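Pirin family protein (Acinetobacter baumannii, PDB 6D0P) is a pirin-family bicupin metalloprotein that probably acts as a quercetin 2,3-dioxygenase, with one iron ion bound per subunit. Local coordinates at residues V25-S30 with L43-A48; A75-V80 with L122-Q127; V97-A102 with K142-E147; H162-A167 with V185-L190. All coordinates share one frame; numbering follows the deposited sequence. Where two conformers were deposited one is given.

Contact 1: residues V25-S30 with L43-A48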
# COMPACT_ATOMS: atom_id res chain seq x y z
N VAL A 25 0.69 13.39 -2.18
CA VAL A 25 0.74 12.34 -1.17
C VAL A 25 1.47 12.77 0.10
O VAL A 25 2.33 13.64 0.12
CB VAL A 25 1.42 11.08 -1.75
CG1 VAL A 25 0.62 10.48 -2.90
CG2 VAL A 25 2.84 11.37 -2.20
N TYR A 26 1.14 12.04 1.17
CA TYR A 26 1.80 12.10 2.45
C TYR A 26 2.49 10.74 2.61
O TYR A 26 1.79 9.70 2.60
CB TYR A 26 0.81 12.31 3.59
CG TYR A 26 0.04 13.60 3.50
CD1 TYR A 26 -1.09 13.71 2.70
CD2 TYR A 26 0.50 14.74 4.13
CE1 TYR A 26 -1.78 14.92 2.58
CE2 TYR A 26 -0.17 15.95 4.01
CZ TYR A 26 -1.32 16.03 3.26
OH TYR A 26 -1.95 17.24 3.17
N ASN A 27 3.80 10.75 2.62
CA ASN A 27 4.54 9.52 2.82
C ASN A 27 4.37 9.14 4.28
O ASN A 27 4.80 9.90 5.14
CB ASN A 27 6.03 9.67 2.51
CG ASN A 27 6.76 8.38 2.80
OD1 ASN A 27 7.50 8.29 3.78
ND2 ASN A 27 6.46 7.35 2.03
N LEU A 28 3.75 8.01 4.56
CA LEU A 28 3.51 7.61 5.96
C LEU A 28 4.65 6.72 6.48
O LEU A 28 4.90 6.69 7.69
CB LEU A 28 2.15 6.96 6.08
CG LEU A 28 0.99 7.84 5.61
CD1 LEU A 28 -0.34 7.21 5.98
CD2 LEU A 28 1.11 9.24 6.19
N PHE A 29 5.31 6.00 5.59
CA PHE A 29 6.51 5.28 6.00
C PHE A 29 7.34 4.95 4.75
O PHE A 29 6.82 4.84 3.61
CB PHE A 29 6.22 4.04 6.87
CG PHE A 29 5.46 2.90 6.25
CD1 PHE A 29 6.05 2.06 5.31
CD2 PHE A 29 4.16 2.61 6.66
CE1 PHE A 29 5.33 1.01 4.77
CE2 PHE A 29 3.47 1.54 6.15
CZ PHE A 29 4.06 0.73 5.20
N SER A 30 8.62 4.78 5.02
CA SER A 30 9.59 4.43 4.01
C SER A 30 10.69 3.54 4.61
O SER A 30 11.15 3.77 5.71
CB SER A 30 10.19 5.67 3.39
OG SER A 30 11.24 5.31 2.50
N LEU A 43 7.10 0.94 1.69
CA LEU A 43 6.69 2.32 1.51
C LEU A 43 5.17 2.43 1.51
O LEU A 43 4.49 1.57 0.98
CB LEU A 43 7.25 2.81 0.18
CG LEU A 43 7.03 4.29 -0.12
CD1 LEU A 43 8.36 5.01 -0.25
CD2 LEU A 43 6.17 4.48 -1.33
N LEU A 44 4.66 3.52 2.07
CA LEU A 44 3.22 3.82 2.00
C LEU A 44 3.07 5.32 1.75
O LEU A 44 3.55 6.17 2.56
CB LEU A 44 2.49 3.40 3.28
CG LEU A 44 0.96 3.39 3.18
CD1 LEU A 44 0.33 2.66 4.36
CD2 LEU A 44 0.38 4.79 3.09
N ASP A 45 2.45 5.62 0.62
CA ASP A 45 2.11 6.99 0.23
C ASP A 45 0.58 7.13 0.24
O ASP A 45 -0.12 6.33 -0.41
CB ASP A 45 2.62 7.35 -1.16
CG ASP A 45 4.08 7.75 -1.22
OD1 ASP A 45 4.66 8.05 -0.15
OD2 ASP A 45 4.61 7.79 -2.37
N TYR A 46 0.09 8.13 0.94
CA TYR A 46 -1.35 8.34 1.01
C TYR A 46 -1.75 9.64 0.32
O TYR A 46 -1.39 10.73 0.78
CB TYR A 46 -1.81 8.34 2.47
CG TYR A 46 -3.25 8.74 2.70
CD1 TYR A 46 -4.28 8.23 1.94
CD2 TYR A 46 -3.59 9.58 3.75
CE1 TYR A 46 -5.60 8.57 2.18
CE2 TYR A 46 -4.91 9.92 4.00
CZ TYR A 46 -5.92 9.43 3.21
OH TYR A 46 -7.23 9.77 3.45
N ALA A 47 -2.51 9.54 -0.76
CA ALA A 47 -3.09 10.73 -1.37
C ALA A 47 -4.40 11.01 -0.63
O ALA A 47 -5.42 10.38 -0.93
CB ALA A 47 -3.32 10.52 -2.84
N ALA A 48 -4.35 11.88 0.37
CA ALA A 48 -5.55 12.29 1.07
C ALA A 48 -6.46 13.03 0.08
O ALA A 48 -5.96 13.54 -0.92
CB ALA A 48 -5.17 13.15 2.24
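Leu28 and Phe29 both face Leu44 across a classic beta bulge that interrupts the antiparallel pairing of strands 23-30 and 41-52 in the N-terminal cupin sheet. The extra residue lets both backbone polar atoms of Leu44 find partners on successive residues: Leu28 N donates to Leu44 O at 2.7 Å, while Phe29 O accepts from Leu44 N. Phe29 CG sits between the backbone N and the carbonyl carbon (chi1 65°), which lays the ring over Leu44, whose CB stands 3.7 Å from the ring centroid in a CH-pi contact. One terminal methyl of Leu44, CD2, meets Leu28 CD1, and the same CD1 lies beside Tyr46 CB. Val209 of strand 205-210 packs on both leucines, placing this part of the face against the other large sheet. On the face of Asn27 and Asp45 the contact is polar. Their amide and carboxylate planes stand 84° apart, yet Asp45 OD1 lies in the amide plane of Asn27. Asn27 OD1 is taken by Arg33. Asn27 ND2 gives an almost straight bond of 2.9 Å to Asp45 OD1 and another of 3.0 Å to Phe29 O, reaching that carbonyl from the face opposite Leu44 N.

Contact 2: residues A75-V80 with L122-Q127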
# COMPACT_ATOMS: atom_id res chain seq x y z
N ALA A 75 -7.68 2.39 -4.78
CA ALA A 75 -8.41 3.62 -5.13
C ALA A 75 -9.58 3.82 -4.15
O ALA A 75 -10.43 2.95 -4.05
CB ALA A 75 -8.91 3.54 -6.56
N TYR A 76 -9.64 4.97 -3.48
CA TYR A 76 -10.74 5.28 -2.55
C TYR A 76 -11.73 6.26 -3.19
O TYR A 76 -12.95 6.11 -3.04
CB TYR A 76 -10.19 5.80 -1.21
CG TYR A 76 -9.48 4.75 -0.40
CD1 TYR A 76 -10.14 3.61 0.05
CD2 TYR A 76 -8.15 4.89 -0.05
CE1 TYR A 76 -9.50 2.64 0.80
CE2 TYR A 76 -7.49 3.92 0.70
CZ TYR A 76 -8.17 2.81 1.15
OH TYR A 76 -7.51 1.86 1.88
N GLN A 77 -11.22 7.29 -3.85
CA GLN A 77 -12.06 8.27 -4.55
C GLN A 77 -11.35 8.59 -5.86
O GLN A 77 -10.13 8.74 -5.90
CB GLN A 77 -12.28 9.55 -3.74
CG GLN A 77 -12.96 9.34 -2.40
CD GLN A 77 -13.38 10.64 -1.76
OE1 GLN A 77 -14.27 11.34 -2.25
NE2 GLN A 77 -12.76 10.97 -0.64
N GLY A 78 -12.11 8.65 -6.94
CA GLY A 78 -11.47 8.83 -8.24
C GLY A 78 -10.94 7.51 -8.79
O GLY A 78 -11.21 6.43 -8.24
N GLU A 79 -10.16 7.59 -9.88
CA GLU A 79 -9.73 6.40 -10.61
C GLU A 79 -8.33 6.61 -11.18
O GLU A 79 -7.99 7.72 -11.55
CB GLU A 79 -10.62 6.13 -11.82
CG GLU A 79 -12.11 6.04 -11.56
CD GLU A 79 -12.93 5.58 -12.76
OE1 GLU A 79 -12.45 5.73 -13.94
OE2 GLU A 79 -14.09 5.08 -12.52
N VAL A 80 -7.56 5.52 -11.29
CA VAL A 80 -6.21 5.56 -11.83
C VAL A 80 -6.11 4.59 -13.01
O VAL A 80 -6.53 3.43 -12.91
CB VAL A 80 -5.18 5.20 -10.73
CG1 VAL A 80 -3.77 5.02 -11.27
CG2 VAL A 80 -5.19 6.23 -9.61
N LEU A 122 -12.94 14.76 -6.00
CA LEU A 122 -11.92 14.40 -5.03
C LEU A 122 -11.22 13.12 -5.47
O LEU A 122 -11.83 12.17 -5.96
CB LEU A 122 -12.55 14.19 -3.64
CG LEU A 122 -13.17 15.42 -2.99
CD1 LEU A 122 -13.92 15.04 -1.72
CD2 LEU A 122 -12.12 16.47 -2.70
N PHE A 123 -9.92 13.12 -5.26
CA PHE A 123 -9.07 12.00 -5.56
C PHE A 123 -8.49 11.52 -4.24
O PHE A 123 -7.98 12.33 -3.47
CB PHE A 123 -7.97 12.44 -6.53
CG PHE A 123 -7.03 11.34 -6.96
CD1 PHE A 123 -7.40 10.45 -7.95
CD2 PHE A 123 -5.78 11.22 -6.39
CE1 PHE A 123 -6.54 9.45 -8.37
CE2 PHE A 123 -4.91 10.22 -6.81
CZ PHE A 123 -5.30 9.33 -7.80
N GLU A 124 -8.55 10.23 -3.97
CA GLU A 124 -8.00 9.69 -2.73
C GLU A 124 -7.52 8.27 -3.02
O GLU A 124 -8.27 7.47 -3.58
CB GLU A 124 -9.07 9.69 -1.62
CG GLU A 124 -8.55 9.17 -0.28
CD GLU A 124 -9.62 9.01 0.80
OE1 GLU A 124 -10.83 8.97 0.42
OE2 GLU A 124 -9.24 8.91 2.01
N MSE A 125 -6.28 7.98 -2.67
CA MSE A 125 -5.73 6.65 -2.91
C MSE A 125 -4.58 6.37 -1.99
O MSE A 125 -4.09 7.27 -1.34
CB MSE A 125 -5.30 6.47 -4.38
CG MSE A 125 -4.09 7.29 -4.80
SE MSE A 125 -3.12 6.43 -6.32
CE MSE A 125 -1.51 6.12 -5.24
N VAL A 126 -4.20 5.10 -1.92
CA VAL A 126 -3.01 4.65 -1.20
C VAL A 126 -2.15 3.84 -2.18
O VAL A 126 -2.70 3.03 -3.00
CB VAL A 126 -3.37 3.78 0.03
CG1 VAL A 126 -2.19 2.91 0.47
CG2 VAL A 126 -3.85 4.65 1.18
N GLN A 127 -0.85 4.09 -2.16
CA GLN A 127 0.11 3.22 -2.85
C GLN A 127 1.06 2.64 -1.79
O GLN A 127 1.70 3.37 -1.01
CB GLN A 127 0.87 3.87 -4.00
CG GLN A 127 1.80 2.85 -4.70
CD GLN A 127 2.33 3.25 -6.06
OE1 GLN A 127 3.53 3.50 -6.22
NE2 GLN A 127 1.43 3.32 -7.04
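Glu124 O is gripped by two successive backbone amides, Tyr76 N at 2.9 Å and Gln77 N at 3.0 Å, the second bond being the straighter. One residue of strand 121-131 thus faces two of the other segment, and the chain turns a corner at Tyr76. The return bond, Glu124 N to Gln77 O, completes the pair. On one face of the sheet the side chains of Gln77 and Glu124 cross at a slant, amide and carboxylate planes 67° apart; Gln77 NE2 meets Glu124 OE1 at 3.0 Å, keeping the acceptor in its own amide plane but approaching from above that of the carboxylate. Glu124 OE2 is held by Tyr46 OH and by a salt bridge to Lys247, so Gln77, Tyr46 and Lys247 together hold this buried carboxylate, and the lysine probably favours its ionised form. Beside it the Tyr76 ring receives Val126 CG2 at its edge, 3.7 Å from CE2, while its hydroxyl goes to Asp187. Past the corner, a CB on Gly78 (phi 82°) would clash with Phe123 CD1 and with the preceding carbonyl O; the absent side chain permits the turn, and the chain passes along the edge of the Phe123 ring. There Phe123 CZ lies 3.6 Å from Val80 CG2. Val80 in turn packs near the metal ligand Glu110. The arrangement is a classic beta bulge at a strand corner, here carrying the chain between two sheets of the N-terminal cupin barrel beside its metal site.

Contact 3: residues V97-A102 with K142-E147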
# COMPACT_ATOMS: atom_id res chain seq x y z
N VAL A 97 -8.46 -2.66 -6.59
CA VAL A 97 -7.06 -2.71 -6.21
C VAL A 97 -6.23 -3.28 -7.38
O VAL A 97 -6.71 -4.17 -8.12
CB VAL A 97 -6.87 -3.58 -4.95
CG1 VAL A 97 -5.40 -3.81 -4.65
CG2 VAL A 97 -7.60 -3.00 -3.75
N GLN A 98 -5.02 -2.75 -7.58
CA GLN A 98 -4.04 -3.35 -8.48
C GLN A 98 -2.84 -3.79 -7.63
O GLN A 98 -2.21 -2.95 -6.96
CB GLN A 98 -3.60 -2.38 -9.59
CG GLN A 98 -2.42 -2.89 -10.42
CD GLN A 98 -2.60 -4.25 -11.05
OE1 GLN A 98 -1.80 -5.16 -10.82
NE2 GLN A 98 -3.60 -4.39 -11.92
N TRP A 99 -2.61 -5.10 -7.58
CA TRP A 99 -1.46 -5.68 -6.89
C TRP A 99 -0.45 -6.07 -7.97
O TRP A 99 -0.56 -7.15 -8.56
CB TRP A 99 -1.91 -6.88 -6.03
CG TRP A 99 -0.87 -7.32 -5.05
CD1 TRP A 99 0.31 -7.95 -5.33
CD2 TRP A 99 -0.93 -7.21 -3.61
NE1 TRP A 99 1.00 -8.20 -4.17
CE2 TRP A 99 0.25 -7.78 -3.10
CE3 TRP A 99 -1.87 -6.69 -2.71
CZ2 TRP A 99 0.54 -7.82 -1.74
CZ3 TRP A 99 -1.59 -6.74 -1.37
CH2 TRP A 99 -0.40 -7.29 -0.89
N MSE A 100 0.45 -5.17 -8.29
CA MSE A 100 1.39 -5.38 -9.39
C MSE A 100 2.73 -5.83 -8.91
O MSE A 100 3.37 -5.17 -8.06
CB MSE A 100 1.60 -4.09 -10.18
CG MSE A 100 2.54 -4.33 -11.37
SE MSE A 100 2.99 -2.61 -12.28
CE MSE A 100 4.25 -1.96 -10.95
N THR A 101 3.18 -6.96 -9.44
CA THR A 101 4.52 -7.44 -9.13
C THR A 101 5.48 -6.90 -10.19
O THR A 101 5.35 -7.28 -11.36
CB THR A 101 4.59 -8.96 -9.12
OG1 THR A 101 3.56 -9.49 -8.29
CG2 THR A 101 5.95 -9.45 -8.68
N ALA A 102 6.38 -6.01 -9.83
CA ALA A 102 7.34 -5.50 -10.78
C ALA A 102 8.35 -6.61 -11.12
O ALA A 102 8.75 -6.77 -12.29
CB ALA A 102 8.04 -4.29 -10.23
N LYS A 142 4.03 -9.06 -13.32
CA LYS A 142 2.67 -9.50 -13.57
C LYS A 142 1.69 -8.57 -12.85
O LYS A 142 2.07 -7.83 -11.93
CB LYS A 142 2.47 -10.94 -13.08
CG LYS A 142 2.61 -11.12 -11.57
CD LYS A 142 2.40 -12.55 -11.07
CE LYS A 142 2.39 -12.61 -9.55
NZ LYS A 142 2.19 -13.99 -9.05
N TYR A 143 0.44 -8.64 -13.28
CA TYR A 143 -0.61 -7.83 -12.69
C TYR A 143 -1.67 -8.68 -11.99
O TYR A 143 -1.97 -9.79 -12.40
CB TYR A 143 -1.37 -7.05 -13.76
CG TYR A 143 -0.54 -6.00 -14.44
CD1 TYR A 143 -0.31 -4.78 -13.84
CD2 TYR A 143 0.01 -6.22 -15.69
CE1 TYR A 143 0.43 -3.79 -14.47
CE2 TYR A 143 0.77 -5.25 -16.32
CZ TYR A 143 0.99 -4.03 -15.70
OH TYR A 143 1.73 -3.07 -16.32
N GLN A 144 -2.26 -8.11 -10.96
CA GLN A 144 -3.45 -8.67 -10.35
C GLN A 144 -4.45 -7.51 -10.26
O GLN A 144 -4.35 -6.66 -9.35
CB GLN A 144 -3.22 -9.26 -8.96
CG GLN A 144 -2.39 -10.53 -8.93
CD GLN A 144 -2.18 -10.99 -7.50
OE1 GLN A 144 -3.12 -11.46 -6.85
NE2 GLN A 144 -0.94 -10.86 -7.01
N ALA A 145 -5.36 -7.46 -11.22
CA ALA A 145 -6.41 -6.45 -11.23
C ALA A 145 -7.59 -7.00 -10.43
O ALA A 145 -8.19 -7.98 -10.82
CB ALA A 145 -6.81 -6.08 -12.64
N ILE A 146 -7.88 -6.40 -9.30
CA ILE A 146 -8.92 -6.89 -8.45
C ILE A 146 -10.06 -5.88 -8.40
O ILE A 146 -9.88 -4.77 -7.97
CB ILE A 146 -8.35 -7.19 -7.06
CG1 ILE A 146 -7.17 -8.16 -7.13
CG2 ILE A 146 -9.45 -7.73 -6.17
CD1 ILE A 146 -6.25 -8.05 -5.98
N GLU A 147 -11.24 -6.33 -8.83
CA GLU A 147 -12.45 -5.51 -8.82
C GLU A 147 -13.03 -5.46 -7.41
O GLU A 147 -12.94 -6.44 -6.63
CB GLU A 147 -13.44 -6.05 -9.85
CG GLU A 147 -13.07 -5.67 -11.27
CD GLU A 147 -13.97 -6.26 -12.34
OE1 GLU A 147 -13.68 -7.38 -12.80
OE2 GLU A 147 -14.96 -5.59 -12.71
O HOH W 1 0.96 -9.46 -8.83
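The Tyr143 ring receives Gln98 OE1 at its edge, in the ring plane and 3.4 Å from CD1, with the glutamine amide turned 87° to it. Obliquely beside the same ring runs Met100, a selenomethionine pointing the same way as the tyrosine; its selenium lies 3.6 Å from Tyr143 CE1 in a Met-aromatic contact. The ring of His82 also meets Tyr143, whose hydroxyl is bonded to Asp84. The Trp99 indole and the Gln144 amide lie side by side, their planes 46° apart, with Gln144 NE2 slanting in toward CD1. Trp99 NE1 is bonded to Glu70.

The backbones of 97-102 and 142-147 pair antiparallel at the border of the N-terminal cupin sheet, with Val97 and Ile146 bonded in both directions, as are Thr101 and Lys142. Between them Trp99 N bonds soundly to Gln144 O, but the return bond from Gln144 N to Trp99 O is weak, and Gln144 N also reaches Gln98 OE1 at 3.0 Å. The bend of the Gln98 chain at chi2 (55°) brings that oxygen across to the backbone of 142-147. A water bridges the two segments, donating to Trp99 O and, at 2.7 Å, to Thr101 OG1, and accepting from Gln144 NE2. Thr101 OG1 is further bonded to Glu70.

The chemistry is divided by face. Met100 packs against His66 and His108, ligands of the manganese ion, so the apolar side of the contact borders the metal site, whereas on the side of Trp99 and Gln144 the water joins both segments and Gln144 OE1 reaches the backbone of Thr178.

Contact 4: residues H162-A167 with V185-L190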
# COMPACT_ATOMS: atom_id res chain seq x y z
N HIS A 162 -16.21 -2.12 9.05
CA HIS A 162 -15.93 -3.23 8.15
C HIS A 162 -14.42 -3.30 7.86
O HIS A 162 -13.66 -2.34 8.07
CB HIS A 162 -16.75 -3.12 6.85
CG HIS A 162 -16.30 -2.02 5.95
ND1 HIS A 162 -15.48 -2.26 4.87
CD2 HIS A 162 -16.51 -0.70 5.99
CE1 HIS A 162 -15.21 -1.11 4.28
NE2 HIS A 162 -15.83 -0.14 4.95
N LEU A 163 -14.03 -4.47 7.39
CA LEU A 163 -12.67 -4.75 7.04
C LEU A 163 -12.66 -5.52 5.71
O LEU A 163 -13.41 -6.49 5.54
CB LEU A 163 -12.07 -5.56 8.19
CG LEU A 163 -10.61 -5.98 8.05
CD1 LEU A 163 -9.99 -6.16 9.42
CD2 LEU A 163 -10.48 -7.25 7.22
N ARG A 164 -11.83 -5.06 4.77
CA ARG A 164 -11.66 -5.73 3.48
C ARG A 164 -10.35 -6.52 3.52
O ARG A 164 -9.30 -5.96 3.95
CB ARG A 164 -11.59 -4.73 2.33
CG ARG A 164 -12.80 -3.81 2.22
CD ARG A 164 -12.86 -3.21 0.82
NE ARG A 164 -11.67 -2.43 0.55
CZ ARG A 164 -11.39 -1.88 -0.62
NH1 ARG A 164 -10.32 -1.12 -0.76
NH2 ARG A 164 -12.20 -2.07 -1.64
N VAL A 165 -10.40 -7.76 3.07
CA VAL A 165 -9.22 -8.61 3.08
C VAL A 165 -8.56 -8.51 1.70
O VAL A 165 -8.88 -9.26 0.78
CB VAL A 165 -9.56 -10.05 3.47
CG1 VAL A 165 -8.31 -10.87 3.73
CG2 VAL A 165 -10.47 -10.10 4.69
N ILE A 166 -7.66 -7.57 1.56
CA ILE A 166 -7.01 -7.36 0.28
C ILE A 166 -6.00 -8.50 0.04
O ILE A 166 -5.95 -9.06 -1.06
CB ILE A 166 -6.40 -5.95 0.21
CG1 ILE A 166 -7.50 -4.89 0.21
CG2 ILE A 166 -5.49 -5.80 -1.00
CD1 ILE A 166 -6.99 -3.49 0.40
N ALA A 167 -5.26 -8.86 1.06
CA ALA A 167 -4.34 -9.98 1.03
C ALA A 167 -4.33 -10.67 2.39
O ALA A 167 -4.51 -10.01 3.43
CB ALA A 167 -2.94 -9.51 0.67
N VAL A 185 -2.91 -7.65 4.28
CA VAL A 185 -3.21 -6.27 3.98
C VAL A 185 -4.72 -6.16 4.13
O VAL A 185 -5.48 -6.77 3.35
CB VAL A 185 -2.75 -5.79 2.59
CG1 VAL A 185 -3.26 -4.37 2.31
CG2 VAL A 185 -1.24 -5.83 2.44
N TRP A 186 -5.12 -5.47 5.19
CA TRP A 186 -6.52 -5.28 5.49
C TRP A 186 -6.83 -3.78 5.49
O TRP A 186 -6.04 -2.99 6.02
CB TRP A 186 -6.90 -5.87 6.85
CG TRP A 186 -6.49 -7.29 7.09
CD1 TRP A 186 -6.38 -8.28 6.16
CD2 TRP A 186 -6.22 -7.89 8.37
NE1 TRP A 186 -6.00 -9.45 6.78
CE2 TRP A 186 -5.91 -9.24 8.13
CE3 TRP A 186 -6.17 -7.39 9.68
CZ2 TRP A 186 -5.57 -10.11 9.17
CZ3 TRP A 186 -5.82 -8.25 10.70
CH2 TRP A 186 -5.54 -9.59 10.45
N ASP A 187 -7.95 -3.36 4.93
CA ASP A 187 -8.30 -1.93 5.04
C ASP A 187 -9.74 -1.82 5.52
O ASP A 187 -10.49 -2.80 5.52
CB ASP A 187 -8.00 -1.15 3.75
CG ASP A 187 -9.04 -1.24 2.66
OD1 ASP A 187 -9.96 -2.05 2.80
OD2 ASP A 187 -8.93 -0.47 1.67
N GLY A 188 -10.17 -0.65 5.89
CA GLY A 188 -11.57 -0.55 6.27
C GLY A 188 -11.88 0.70 7.05
O GLY A 188 -11.14 1.69 6.99
N LYS A 189 -13.04 0.64 7.71
CA LYS A 189 -13.56 1.73 8.46
C LYS A 189 -14.06 1.23 9.81
O LYS A 189 -14.78 0.22 9.88
CB LYS A 189 -14.70 2.39 7.67
CG LYS A 189 -15.39 3.55 8.38
CD LYS A 189 -16.63 3.98 7.61
CE LYS A 189 -17.40 5.08 8.30
NZ LYS A 189 -18.74 5.24 7.68
N LEU A 190 -13.69 1.95 10.85
CA LEU A 190 -14.17 1.68 12.20
C LEU A 190 -15.04 2.87 12.59
O LEU A 190 -14.57 4.02 12.57
CB LEU A 190 -12.99 1.56 13.17
CG LEU A 190 -11.93 0.54 12.82
CD1 LEU A 190 -10.84 0.53 13.88
CD2 LEU A 190 -12.53 -0.84 12.64
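A classic beta bulge interrupts the antiparallel pairing of strands 162-165 and 183-190 near one end, in the large sheet of the C-terminal cupin half, where Ile166 and Ala167 both face Val185. Val185 O takes a sound bond from Ala167 N, 3.1 Å, and a weak one from Ile166 N as the chain turns its corner. Arg164 and Asp187 dominate one face. With CG of Asp187 between its backbone N and carbonyl carbon (chi1 82°), the carboxylate swings toward the arginine, and the two flat groups come within 14° of coplanar. The grip is side-on: Arg164 NE meets the syn lone pair of Asp187 OD1 at 2.9 Å, and NH1 reaches OD2, also at 2.9 Å. Tyr76 adds a bond to OD2 and Gly95 O receives Arg164 NH2, so the ion pair joins the two cupin halves. On the other face Leu163 CD2 packs on Trp186 CB at 3.9 Å, and the Val165 side chain lies beside the indole, CG1 nearest CD1; the indole meets Tyr170 edge-to-face. Further along, Gly188 (phi 163°) lets the strands close up: His162 O lies 3.3 Å from Gly188 CA, and one face of the His162 ring covers that glycine CA and Lys189 N.

In the fold
The four contacts illustrate how one antiparallel scheme is adapted to its place in a bicupin. Contacts 1, 2 and 3 belong to the same N-terminal sheet, with contact 1 beside contact 2 and contact 3 at the sheet's border; contact 4 lies in the large C-terminal sheet. Contacts 1, 3 and 4 are largely buried, contact 2 only partly. Contacts 1, 2 and 4 contain classic bulges, whereas contact 3 recruits a glutamine side chain and a water. Their polar pairs differ too: Asn-Asp in contact 1, Gln-Glu in contact 2, a full Arg-Asp salt bridge in contact 4. Tyrosine-to-carboxylate bonds join contacts 1 to 2 and 2 to 4; between contacts 3 and 4 the meeting is apolar, Trp99 packing on Ala167 and Val185.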